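Local coordinates for DNA mismatch repair protein MLH3 (Saccharomyces cerevisiae S288C, PDB 6RMN), which works in DNA mismatch repair as part of the MutLbeta heterodimer, correcting insertion-deletion loops left by replication, DNA damage or meiotic recombination, at residues F100-I105 with L143-A147; K155-D159 with Y177-T183; L42-D47 with S231-A236. All coordinates share one frame; numbering follows the deposited sequence.

In this C-terminal part of MLH3, contacts 1 and 2 are neighbours, with centres about 11 Å apart, and touch each other: W103 and H146 of contact 1 pack on the loops of contact 2, and K102 reaches the carbonyl of M158. Contact 3 lies on the other side of the chain's centre, about 40 Å from contact 1 and 33 Å from contact 2, centre to centre. It pairs strand 43-47 with the C-terminal strand 232-234, so the other two contacts fall between its strands in sequence, contact 1 closing before contact 2 opens. Helix 48-69 joins the two regions: it follows strand 43-47, carries zinc ligands H49 and E53, and ends against W103 and M158.

Contact 1. Residues F100-I105 with L143-A147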
ATOM      1  N   PHE B 100      -1.988  42.650 -20.215  1.00 46.06           N
ATOM      2  CA  PHE B 100      -0.911  41.848 -20.821  1.00 44.26           C
ATOM      3  C   PHE B 100       0.463  42.100 -20.200  1.00 49.70           C
ATOM      4  O   PHE B 100       1.275  41.180 -20.187  1.00 48.73           O
ATOM      5  CB  PHE B 100      -0.868  42.020 -22.344  1.00 45.42           C
ATOM      6  CG  PHE B 100      -1.893  41.197 -23.091  1.00 45.49           C
ATOM      7  CD1 PHE B 100      -1.656  39.856 -23.381  1.00 45.84           C
ATOM      8  CD2 PHE B 100      -3.096  41.762 -23.506  1.00 46.55           C
ATOM      9  CE1 PHE B 100      -2.604  39.096 -24.080  1.00 46.31           C
ATOM     10  CE2 PHE B 100      -4.042  41.002 -24.198  1.00 49.10           C
ATOM     11  CZ  PHE B 100      -3.792  39.675 -24.480  1.00 46.48           C
ATOM     12  N   LYS B 101       0.722  43.329 -19.671  1.00 48.36           N
ATOM     13  CA  LYS B 101       1.990  43.700 -19.009  1.00 48.27           C
ATOM     14  C   LYS B 101       2.248  42.838 -17.763  1.00 49.95           C
ATOM     15  O   LYS B 101       3.401  42.524 -17.478  1.00 50.39           O
ATOM     16  CB  LYS B 101       2.029  45.201 -18.623  1.00 53.57           C
ATOM     17  CG  LYS B 101       2.022  46.193 -19.791  1.00 73.29           C
ATOM     18  CD  LYS B 101       3.422  46.513 -20.344  1.00 85.68           C
ATOM     19  CE  LYS B 101       3.368  47.432 -21.545  1.00 89.86           C
ATOM     20  NZ  LYS B 101       4.679  47.503 -22.241  1.00 98.32           N
ATOM     21  N   LYS B 102       1.186  42.442 -17.042  1.00 45.22           N
ATOM     22  CA  LYS B 102       1.265  41.598 -15.834  1.00 44.95           C
ATOM     23  C   LYS B 102       1.820  40.194 -16.129  1.00 48.10           C
ATOM     24  O   LYS B 102       2.357  39.545 -15.229  1.00 48.37           O
ATOM     25  CB  LYS B 102      -0.119  41.469 -15.173  1.00 47.54           C
ATOM     26  CG  LYS B 102      -0.736  42.795 -14.750  1.00 49.15           C
ATOM     27  CD  LYS B 102      -2.185  42.609 -14.352  1.00 53.17           C
ATOM     28  CE  LYS B 102      -2.844  43.931 -14.096  1.00 54.62           C
ATOM     29  NZ  LYS B 102      -4.250  43.771 -13.661  1.00 60.96           N
ATOM     30  N   TRP B 103       1.668  39.727 -17.381  1.00 43.37           N
ATOM     31  CA  TRP B 103       2.140  38.424 -17.840  1.00 41.91           C
ATOM     32  C   TRP B 103       3.434  38.515 -18.658  1.00 46.39           C
ATOM     33  O   TRP B 103       3.802  37.548 -19.313  1.00 45.09           O
ATOM     34  CB  TRP B 103       1.034  37.708 -18.634  1.00 39.85           C
ATOM     35  CG  TRP B 103      -0.209  37.474 -17.832  1.00 40.24           C
ATOM     36  CD1 TRP B 103      -1.379  38.177 -17.905  1.00 43.69           C
ATOM     37  CD2 TRP B 103      -0.376  36.520 -16.771  1.00 39.20           C
ATOM     38  NE1 TRP B 103      -2.281  37.688 -16.985  1.00 43.22           N
ATOM     39  CE2 TRP B 103      -1.685  36.678 -16.267  1.00 43.33           C
ATOM     40  CE3 TRP B 103       0.455  35.536 -16.205  1.00 39.53           C
ATOM     41  CZ2 TRP B 103      -2.196  35.866 -15.248  1.00 42.16           C
ATOM     42  CZ3 TRP B 103      -0.047  34.749 -15.179  1.00 40.63           C
ATOM     43  CH2 TRP B 103      -1.346  34.941 -14.688  1.00 41.82           C
ATOM     44  N   GLY B 104       4.115  39.661 -18.600  1.00 44.97           N
ATOM     45  CA  GLY B 104       5.370  39.887 -19.306  1.00 45.52           C
ATOM     46  C   GLY B 104       5.231  40.197 -20.783  1.00 50.68           C
ATOM     47  O   GLY B 104       6.241  40.282 -21.489  1.00 51.47           O
ATOM     48  N   ILE B 105       3.988  40.377 -21.265  1.00 46.42           N
ATOM     49  CA  ILE B 105       3.701  40.682 -22.666  1.00 46.19           C
ATOM     50  C   ILE B 105       3.582  42.203 -22.792  1.00 52.71           C
ATOM     51  O   ILE B 105       2.579  42.780 -22.371  1.00 52.68           O
ATOM     52  CB  ILE B 105       2.446  39.897 -23.183  1.00 47.95           C
ATOM     53  CG1 ILE B 105       2.614  38.366 -22.991  1.00 45.98           C
ATOM     54  CG2 ILE B 105       2.104  40.255 -24.649  1.00 48.46           C
ATOM     55  CD1 ILE B 105       1.373  37.641 -22.625  1.00 47.43           C
ATOM     56  N   LEU B 143      -2.458  35.704 -28.351  1.00 44.72           N
ATOM     57  CA  LEU B 143      -2.789  36.972 -27.694  1.00 44.51           C
ATOM     58  C   LEU B 143      -4.277  37.346 -27.886  1.00 48.53           C
ATOM     59  O   LEU B 143      -4.915  37.797 -26.931  1.00 47.31           O
ATOM     60  CB  LEU B 143      -1.840  38.103 -28.156  1.00 44.90           C
ATOM     61  CG  LEU B 143      -0.327  37.866 -27.896  1.00 48.56           C
ATOM     62  CD1 LEU B 143       0.495  39.054 -28.341  1.00 49.72           C
ATOM     63  CD2 LEU B 143      -0.034  37.555 -26.448  1.00 48.06           C
ATOM     64  N   LEU B 144      -4.833  37.108 -29.098  1.00 46.13           N
ATOM     65  CA  LEU B 144      -6.245  37.348 -29.404  1.00 47.33           C
ATOM     66  C   LEU B 144      -7.143  36.461 -28.559  1.00 50.62           C
ATOM     67  O   LEU B 144      -8.159  36.943 -28.067  1.00 52.96           O
ATOM     68  CB  LEU B 144      -6.562  37.119 -30.888  1.00 49.20           C
ATOM     69  CG  LEU B 144      -6.291  38.277 -31.820  1.00 55.32           C
ATOM     70  CD1 LEU B 144      -6.284  37.807 -33.246  1.00 57.64           C
ATOM     71  CD2 LEU B 144      -7.314  39.401 -31.638  1.00 57.32           C
ATOM     72  N   GLN B 145      -6.772  35.173 -28.399  1.00 43.94           N
ATOM     73  CA  GLN B 145      -7.494  34.180 -27.596  1.00 43.14           C
ATOM     74  C   GLN B 145      -7.682  34.701 -26.154  1.00 45.74           C
ATOM     75  O   GLN B 145      -8.820  34.733 -25.677  1.00 46.67           O
ATOM     76  CB  GLN B 145      -6.754  32.831 -27.630  1.00 43.01           C
ATOM     77  CG  GLN B 145      -7.471  31.660 -26.963  1.00 51.94           C
ATOM     78  CD  GLN B 145      -6.503  30.518 -26.734  1.00 77.35           C
ATOM     79  OE1 GLN B 145      -5.454  30.669 -26.088  1.00 69.76           O
ATOM     80  NE2 GLN B 145      -6.826  29.347 -27.265  1.00 76.09           N
ATOM     81  N   HIS B 146      -6.593  35.197 -25.515  1.00 39.80           N
ATOM     82  CA  HIS B 146      -6.667  35.784 -24.180  1.00 39.40           C
ATOM     83  C   HIS B 146      -7.485  37.088 -24.127  1.00 44.42           C
ATOM     84  O   HIS B 146      -8.268  37.263 -23.192  1.00 44.20           O
ATOM     85  CB  HIS B 146      -5.292  35.974 -23.541  1.00 38.88           C
ATOM     86  CG  HIS B 146      -5.397  36.339 -22.089  1.00 41.92           C
ATOM     87  ND1 HIS B 146      -6.061  35.518 -21.183  1.00 43.03           N
ATOM     88  CD2 HIS B 146      -4.960  37.441 -21.438  1.00 43.35           C
ATOM     89  CE1 HIS B 146      -5.990  36.135 -20.017  1.00 42.23           C
ATOM     90  NE2 HIS B 146      -5.339  37.293 -20.117  1.00 43.02           N
ATOM     91  N   ALA B 147      -7.314  37.984 -25.128  1.00 41.79           N
ATOM     92  CA  ALA B 147      -8.049  39.251 -25.232  1.00 43.00           C
ATOM     93  C   ALA B 147      -9.559  38.989 -25.329  1.00 51.56           C
ATOM     94  O   ALA B 147     -10.345  39.694 -24.687  1.00 52.90           O
ATOM     95  CB  ALA B 147      -7.573  40.036 -26.447  1.00 44.00           C
TER
HETATM   96  O   HOH W   1      -4.885  38.624 -17.402  1.00 45.18           O
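F100 drives the end of its ring into the helix that carries L143, H146 and A147. Its CZ lies 3.3 Å from L143 O, with the carbonyl oxygen at the ring edge and near the ring plane. That oxygen already takes the helical bond from A147 N, so the phenyl edge meets the backbone of an intact helical turn. On one flank CE1 touches CD2 of L143 at 3.8 Å, and this same methyl also receives I105 CG2 at 3.9 Å; L143 thus spends one branch on two partners. H146 comes over the face of F100 in an offset edge-to-face pair, the planes at 86° and the centroids 5.5 Å apart. With CG anti to the backbone N (chi1 -170°), the imidazole extends from its helix toward W103 as well. No direct bond joins those two rings: a water in the plane of both accepts from W103 NE1 at 2.8 Å and lies 3.1 Å from H146 NE2, bridging the nitrogens of two members of an aromatic cluster that F100 completes.

What sets these groups in place is a Schellman motif at the end of the F100 helix. I105 N returns to F100 O and G104 N to K101 O, with G104 at positive phi as the C-prime residue. F100 O also accepts from W103 N, so it holds two backbone donors. The end of helix 87-101 packs against helix 136-151, while W103 leans on L65 and V68 of helix 48-69 and G104 O bonds T123 of strand 117-124.

Contact 2. Residues K155-D159 with Y177-T183; sequences KLPMD and YSSCVPT
K155 lays its chain along residues 179-181 and ends on two carbonyls. NZ donates to V181 O at 2.8 Å and to S179 O at 3.3 Å, the second bond coming from above the carbonyl plane, 42° out of it. The chain runs extended as far as CE and bends only at chi4 (-84°), which turns the ammonium in toward both oxygens. On the way it crosses T183 at about a right angle, CE passing 3.5 Å from OG1.

Farther along, sulfur and methyl groups take over. L156 brings CD1 up to C180 SG at 3.6 Å. M158 reaches C180 from another direction, its SD 3.7 Å from C180 CB, and then crosses the Y177 side chain at about a right angle in an oblique Met-aromatic contact, SD 5.3 Å from the ring centroid. Bends at chi2 and chi3 fold the methionine so that its methyl also meets the tyrosine, CE to CD2. The carbonyl of D159 comes instead to the edge of that ring, O to CE2.

Water ties the backbones together as well. One molecule donates to both L156 O and C180 O; a second accepts from L156 N and makes weak bonds to S179.

Residues 155-159 and most of 177-183 are loop, following helix 136-151; T183 already begins helix 183-196, with P182 at its N-cap. D149 of helix 136-151 bonds the backbone of K155, and helix 48-69 backs the apolar side, V68 and V69 on M158, L65 on Y177 and F61 on V181.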
ATOM      1  N   LYS B 155     -12.534  34.705 -18.627  1.00 49.42           N
ATOM      2  CA  LYS B 155     -11.359  34.879 -17.774  1.00 47.79           C
ATOM      3  C   LYS B 155     -11.422  36.277 -17.176  1.00 55.27           C
ATOM      4  O   LYS B 155     -11.675  37.237 -17.904  1.00 54.36           O
ATOM      5  CB  LYS B 155     -10.050  34.659 -18.547  1.00 47.40           C
ATOM      6  CG  LYS B 155      -9.663  33.190 -18.579  1.00 49.47           C
ATOM      7  CD  LYS B 155      -8.220  32.962 -18.867  1.00 44.49           C
ATOM      8  CE  LYS B 155      -8.019  31.534 -19.292  1.00 49.38           C
ATOM      9  NZ  LYS B 155      -7.873  30.622 -18.131  1.00 57.62           N
ATOM     10  N   LEU B 156     -11.275  36.393 -15.851  1.00 56.23           N
ATOM     11  CA  LEU B 156     -11.329  37.712 -15.224  1.00 59.47           C
ATOM     12  C   LEU B 156      -9.921  38.280 -15.067  1.00 62.66           C
ATOM     13  O   LEU B 156      -8.969  37.498 -15.127  1.00 59.54           O
ATOM     14  CB  LEU B 156     -12.170  37.766 -13.919  1.00 62.29           C
ATOM     15  CG  LEU B 156     -11.910  36.776 -12.795  1.00 68.05           C
ATOM     16  CD1 LEU B 156     -10.780  37.253 -11.884  1.00 69.59           C
ATOM     17  CD2 LEU B 156     -13.142  36.648 -11.936  1.00 71.70           C
ATOM     18  N   PRO B 157      -9.744  39.625 -14.965  1.00 61.93           N
ATOM     19  CA  PRO B 157      -8.378  40.184 -14.889  1.00 61.53           C
ATOM     20  C   PRO B 157      -7.625  39.871 -13.596  1.00 67.83           C
ATOM     21  O   PRO B 157      -8.244  39.591 -12.568  1.00 68.89           O
ATOM     22  CB  PRO B 157      -8.596  41.698 -15.071  1.00 64.68           C
ATOM     23  CG  PRO B 157     -10.024  41.857 -15.518  1.00 70.08           C
ATOM     24  CD  PRO B 157     -10.755  40.705 -14.934  1.00 65.53           C
ATOM     25  N   MET B 158      -6.284  39.913 -13.663  1.00 65.58           N
ATOM     26  CA  MET B 158      -5.398  39.657 -12.527  1.00 66.64           C
ATOM     27  C   MET B 158      -5.453  40.796 -11.532  1.00 75.25           C
ATOM     28  O   MET B 158      -4.915  41.867 -11.807  1.00 75.04           O
ATOM     29  CB  MET B 158      -3.943  39.467 -12.995  1.00 67.63           C
ATOM     30  CG  MET B 158      -3.537  38.039 -13.147  1.00 69.95           C
ATOM     31  SD  MET B 158      -3.653  37.033 -11.650  1.00 74.97           S
ATOM     32  CE  MET B 158      -2.276  37.613 -10.763  1.00 72.44           C
ATOM     33  N   ASP B 159      -6.085  40.581 -10.372  1.00 75.82           N
ATOM     34  CA  ASP B 159      -6.122  41.642  -9.377  1.00 79.21           C
ATOM     35  C   ASP B 159      -4.874  41.570  -8.503  1.00 85.90           C
ATOM     36  O   ASP B 159      -4.661  40.574  -7.799  1.00 84.65           O
ATOM     37  CB  ASP B 159      -7.419  41.640  -8.557  1.00 83.13           C
ATOM     38  CG  ASP B 159      -7.769  43.014  -8.023  1.00 96.69           C
ATOM     39  OD1 ASP B 159      -8.028  43.923  -8.843  1.00 97.67           O
ATOM     40  OD2 ASP B 159      -7.781  43.183  -6.786  1.00105.81           O
ATOM     41  N   TYR B 177      -5.993  32.563  -7.850  1.00 53.07           N
ATOM     42  CA  TYR B 177      -5.657  33.323  -9.058  1.00 53.25           C
ATOM     43  C   TYR B 177      -5.524  32.412 -10.280  1.00 55.75           C
ATOM     44  O   TYR B 177      -5.296  32.902 -11.385  1.00 54.75           O
ATOM     45  CB  TYR B 177      -4.325  34.065  -8.848  1.00 55.33           C
ATOM     46  CG  TYR B 177      -4.300  34.972  -7.645  1.00 61.43           C
ATOM     47  CD1 TYR B 177      -3.853  34.513  -6.409  1.00 64.43           C
ATOM     48  CD2 TYR B 177      -4.684  36.306  -7.746  1.00 64.72           C
ATOM     49  CE1 TYR B 177      -3.825  35.348  -5.292  1.00 68.92           C
ATOM     50  CE2 TYR B 177      -4.647  37.156  -6.640  1.00 68.65           C
ATOM     51  CZ  TYR B 177      -4.225  36.670  -5.411  1.00 78.76           C
ATOM     52  OH  TYR B 177      -4.200  37.507  -4.317  1.00 84.11           O
ATOM     53  N   SER B 178      -5.633  31.092 -10.070  1.00 52.65           N
ATOM     54  CA  SER B 178      -5.515  30.027 -11.072  1.00 51.51           C
ATOM     55  C   SER B 178      -6.392  30.250 -12.321  1.00 55.91           C
ATOM     56  O   SER B 178      -5.951  29.971 -13.440  1.00 54.90           O
ATOM     57  CB  SER B 178      -5.847  28.681 -10.432  1.00 54.44           C
ATOM     58  OG  SER B 178      -5.045  27.657 -10.992  1.00 65.25           O
ATOM     59  N   SER B 179      -7.614  30.764 -12.120  1.00 53.73           N
ATOM     60  CA  SER B 179      -8.581  31.058 -13.174  1.00 54.49           C
ATOM     61  C   SER B 179      -8.146  32.174 -14.164  1.00 58.22           C
ATOM     62  O   SER B 179      -8.583  32.150 -15.313  1.00 58.97           O
ATOM     63  CB  SER B 179      -9.939  31.384 -12.558  1.00 60.84           C
ATOM     64  OG  SER B 179      -9.981  32.681 -11.980  1.00 73.94           O
ATOM     65  N   CYS B 180      -7.319  33.146 -13.709  1.00 53.85           N
ATOM     66  CA  CYS B 180      -6.807  34.302 -14.471  1.00 53.38           C
ATOM     67  C   CYS B 180      -5.698  33.949 -15.432  1.00 52.00           C
ATOM     68  O   CYS B 180      -5.379  34.736 -16.313  1.00 51.96           O
ATOM     69  CB  CYS B 180      -6.338  35.393 -13.521  1.00 55.33           C
ATOM     70  SG  CYS B 180      -7.518  35.785 -12.222  1.00 62.19           S
ATOM     71  N   VAL B 181      -5.046  32.825 -15.206  1.00 44.84           N
ATOM     72  CA  VAL B 181      -3.916  32.398 -16.006  1.00 42.34           C
ATOM     73  C   VAL B 181      -4.316  32.185 -17.471  1.00 44.11           C
ATOM     74  O   VAL B 181      -5.197  31.366 -17.717  1.00 43.70           O
ATOM     75  CB  VAL B 181      -3.236  31.165 -15.371  1.00 44.51           C
ATOM     76  CG1 VAL B 181      -2.087  30.669 -16.237  1.00 43.47           C
ATOM     77  CG2 VAL B 181      -2.755  31.481 -13.958  1.00 44.20           C
ATOM     78  N   PRO B 182      -3.723  32.924 -18.452  1.00 39.06           N
ATOM     79  CA  PRO B 182      -4.084  32.693 -19.864  1.00 38.74           C
ATOM     80  C   PRO B 182      -3.938  31.220 -20.274  1.00 40.17           C
ATOM     81  O   PRO B 182      -3.035  30.547 -19.787  1.00 36.91           O
ATOM     82  CB  PRO B 182      -3.121  33.607 -20.629  1.00 40.42           C
ATOM     83  CG  PRO B 182      -2.773  34.676 -19.650  1.00 44.59           C
ATOM     84  CD  PRO B 182      -2.691  33.973 -18.336  1.00 39.57           C
ATOM     85  N   THR B 183      -4.857  30.725 -21.141  1.00 38.16           N
ATOM     86  CA  THR B 183      -4.904  29.344 -21.643  1.00 38.07           C
ATOM     87  C   THR B 183      -3.540  28.862 -22.166  1.00 40.86           C
ATOM     88  O   THR B 183      -3.167  27.717 -21.908  1.00 38.39           O
ATOM     89  CB  THR B 183      -6.036  29.186 -22.684  1.00 48.72           C
ATOM     90  OG1 THR B 183      -7.268  29.604 -22.091  1.00 51.26           O
ATOM     91  CG2 THR B 183      -6.189  27.747 -23.197  1.00 44.36           C
TER
HETATM   92  O   HOH W   2      -6.888  36.908 -16.767  1.00 60.13           O
HETATM   93  O   HOH W   3     -11.341  33.504 -14.723  1.00 76.66           O

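Contact 3. Residues L42-D47 with S231-A236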
ATOM      1  N   LEU B  42     -11.676   1.867   1.342  1.00 53.19           N
ATOM      2  CA  LEU B  42     -10.593   1.148   2.024  1.00 52.05           C
ATOM      3  C   LEU B  42      -9.344   0.967   1.138  1.00 49.95           C
ATOM      4  O   LEU B  42      -8.260   1.331   1.577  1.00 49.23           O
ATOM      5  CB  LEU B  42     -11.065  -0.201   2.626  1.00 53.56           C
ATOM      6  CG  LEU B  42      -9.968  -1.097   3.301  1.00 58.92           C
ATOM      7  CD1 LEU B  42      -9.948  -0.922   4.819  1.00 60.61           C
ATOM      8  CD2 LEU B  42     -10.138  -2.578   2.936  1.00 60.81           C
ATOM      9  N   LEU B  43      -9.481   0.386  -0.074  1.00 42.74           N
ATOM     10  CA  LEU B  43      -8.357   0.174  -0.999  1.00 39.64           C
ATOM     11  C   LEU B  43      -8.481   1.045  -2.243  1.00 42.56           C
ATOM     12  O   LEU B  43      -9.529   1.057  -2.898  1.00 42.84           O
ATOM     13  CB  LEU B  43      -8.177  -1.313  -1.395  1.00 38.47           C
ATOM     14  CG  LEU B  43      -7.585  -2.307  -0.364  1.00 41.32           C
ATOM     15  CD1 LEU B  43      -7.362  -3.664  -1.003  1.00 40.63           C
ATOM     16  CD2 LEU B  43      -6.252  -1.835   0.213  1.00 40.14           C
ATOM     17  N   VAL B  44      -7.407   1.782  -2.565  1.00 37.31           N
ATOM     18  CA  VAL B  44      -7.345   2.691  -3.712  1.00 35.64           C
ATOM     19  C   VAL B  44      -6.048   2.463  -4.521  1.00 39.21           C
ATOM     20  O   VAL B  44      -4.972   2.275  -3.936  1.00 36.92           O
ATOM     21  CB  VAL B  44      -7.495   4.179  -3.242  1.00 39.15           C
ATOM     22  CG1 VAL B  44      -7.157   5.185  -4.346  1.00 38.07           C
ATOM     23  CG2 VAL B  44      -8.885   4.458  -2.671  1.00 40.08           C
ATOM     24  N   LEU B  45      -6.172   2.489  -5.876  1.00 37.51           N
ATOM     25  CA  LEU B  45      -5.064   2.413  -6.833  1.00 36.70           C
ATOM     26  C   LEU B  45      -4.848   3.819  -7.453  1.00 40.10           C
ATOM     27  O   LEU B  45      -5.752   4.376  -8.092  1.00 40.33           O
ATOM     28  CB  LEU B  45      -5.323   1.370  -7.935  1.00 37.16           C
ATOM     29  CG  LEU B  45      -5.188  -0.106  -7.549  1.00 41.92           C
ATOM     30  CD1 LEU B  45      -5.703  -1.001  -8.666  1.00 43.36           C
ATOM     31  CD2 LEU B  45      -3.748  -0.472  -7.243  1.00 42.68           C
ATOM     32  N   VAL B  46      -3.662   4.402  -7.208  1.00 33.70           N
ATOM     33  CA  VAL B  46      -3.282   5.719  -7.702  1.00 31.98           C
ATOM     34  C   VAL B  46      -2.425   5.550  -8.966  1.00 37.43           C
ATOM     35  O   VAL B  46      -1.457   4.780  -8.942  1.00 38.31           O
ATOM     36  CB  VAL B  46      -2.540   6.537  -6.600  1.00 34.01           C
ATOM     37  CG1 VAL B  46      -2.159   7.929  -7.097  1.00 33.50           C
ATOM     38  CG2 VAL B  46      -3.365   6.632  -5.316  1.00 34.01           C
ATOM     39  N   ASP B  47      -2.769   6.277 -10.061  1.00 33.50           N
ATOM     40  CA  ASP B  47      -1.977   6.305 -11.294  1.00 32.57           C
ATOM     41  C   ASP B  47      -0.648   7.023 -10.917  1.00 35.91           C
ATOM     42  O   ASP B  47      -0.687   8.168 -10.449  1.00 35.53           O
ATOM     43  CB  ASP B  47      -2.753   7.090 -12.367  1.00 34.52           C
ATOM     44  CG  ASP B  47      -2.089   7.265 -13.734  1.00 50.27           C
ATOM     45  OD1 ASP B  47      -0.839   7.326 -13.793  1.00 52.93           O
ATOM     46  OD2 ASP B  47      -2.821   7.398 -14.736  1.00 56.55           O
ATOM     47  N   SER B 231      -6.939  10.751 -11.054  1.00 38.48           N
ATOM     48  CA  SER B 231      -5.625  10.290 -10.612  1.00 37.23           C
ATOM     49  C   SER B 231      -5.685   8.977  -9.818  1.00 43.61           C
ATOM     50  O   SER B 231      -4.647   8.348  -9.592  1.00 43.61           O
ATOM     51  CB  SER B 231      -4.968  11.369  -9.762  1.00 38.48           C
ATOM     52  OG  SER B 231      -5.750  11.617  -8.607  1.00 38.34           O
ATOM     53  N   MET B 232      -6.886   8.589  -9.359  1.00 41.91           N
ATOM     54  CA  MET B 232      -7.078   7.408  -8.525  1.00 42.55           C
ATOM     55  C   MET B 232      -8.455   6.770  -8.658  1.00 48.96           C
ATOM     56  O   MET B 232      -9.412   7.431  -9.049  1.00 49.84           O
ATOM     57  CB  MET B 232      -6.760   7.723  -7.056  1.00 44.42           C
ATOM     58  CG  MET B 232      -7.642   8.775  -6.448  1.00 48.54           C
ATOM     59  SD  MET B 232      -7.065   9.169  -4.796  1.00 52.96           S
ATOM     60  CE  MET B 232      -5.832  10.391  -5.166  1.00 49.06           C
ATOM     61  N   VAL B 233      -8.537   5.469  -8.349  1.00 46.58           N
ATOM     62  CA  VAL B 233      -9.760   4.669  -8.439  1.00 48.03           C
ATOM     63  C   VAL B 233      -9.900   3.786  -7.190  1.00 51.06           C
ATOM     64  O   VAL B 233      -8.957   3.066  -6.841  1.00 49.38           O
ATOM     65  CB  VAL B 233      -9.808   3.846  -9.768  1.00 53.11           C
ATOM     66  CG1 VAL B 233     -10.888   2.774  -9.742  1.00 54.75           C
ATOM     67  CG2 VAL B 233     -10.018   4.755 -10.969  1.00 53.76           C
ATOM     68  N   PRO B 234     -11.059   3.829  -6.495  1.00 48.96           N
ATOM     69  CA  PRO B 234     -11.237   2.917  -5.352  1.00 48.57           C
ATOM     70  C   PRO B 234     -11.489   1.511  -5.902  1.00 54.60           C
ATOM     71  O   PRO B 234     -12.193   1.356  -6.907  1.00 55.64           O
ATOM     72  CB  PRO B 234     -12.455   3.479  -4.620  1.00 51.64           C
ATOM     73  CG  PRO B 234     -13.228   4.256  -5.659  1.00 57.17           C
ATOM     74  CD  PRO B 234     -12.289   4.607  -6.788  1.00 51.71           C
ATOM     75  N   ILE B 235     -10.864   0.494  -5.302  1.00 51.22           N
ATOM     76  CA  ILE B 235     -11.055  -0.868  -5.797  1.00 51.66           C
ATOM     77  C   ILE B 235     -11.773  -1.759  -4.764  1.00 59.29           C
ATOM     78  O   ILE B 235     -12.272  -2.827  -5.130  1.00 61.00           O
ATOM     79  CB  ILE B 235      -9.743  -1.502  -6.347  1.00 52.54           C
ATOM     80  CG1 ILE B 235      -8.620  -1.554  -5.289  1.00 50.23           C
ATOM     81  CG2 ILE B 235      -9.301  -0.790  -7.630  1.00 53.24           C
ATOM     82  CD1 ILE B 235      -7.614  -2.626  -5.516  1.00 48.46           C
ATOM     83  N   ALA B 236     -11.850  -1.305  -3.493  1.00 56.44           N
ATOM     84  CA  ALA B 236     -12.486  -2.038  -2.392  1.00 82.78           C
ATOM     85  C   ALA B 236     -14.002  -2.183  -2.587  1.00127.23           C
ATOM     86  O   ALA B 236     -14.459  -3.107  -3.260  1.00 85.99           O
ATOM     87  CB  ALA B 236     -12.193  -1.350  -1.068  1.00 83.14           C
TER
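V44 pairs with P234 and V46 with M232, both non-hydrogen-bonded pairs, in an antiparallel strand pair in which strand 232-234 forms an edge of this chain's four-stranded sheet, order 18-23, 27-31, 43-47, 232-234. L45 and V233 are its hydrogen-bonded pair: L45 N to V233 O and V233 N to L45 O are both 3.0 Å, the first nearly straight at 169°. D47 N to S231 O continues the pairing at one end.

The tight part lies beside the helices. V44 CG1 rests on M232 CB at 3.7 Å, and V46 runs side by side with M232, pointing the same way; L216 of helix 206-216 covers both. On the face of L45 and V233, the side chain of I235, just beyond the strand, lays CG2 against L45 CD1 at 3.8 Å and CG1 against L43 CB, while the chain of another protein packs on L43, V233 and I235. Replacing I235 with an alanine would probably cost L45 CD1 and L43 CB one of their apolar neighbours and open a gap beside that second protein.

The pairing holds through I235, whose N gives L43 O a bond of 2.8 Å, and slackens only at A236, exposed and poorly ordered, whose N bonds L43 O weakly. The opposite end is firm: D47, its side chain about 7 Å from a zinc ion, caps the helix bearing zinc ligands H49 and E53, its OD1 accepting from both H49 N and A50 N.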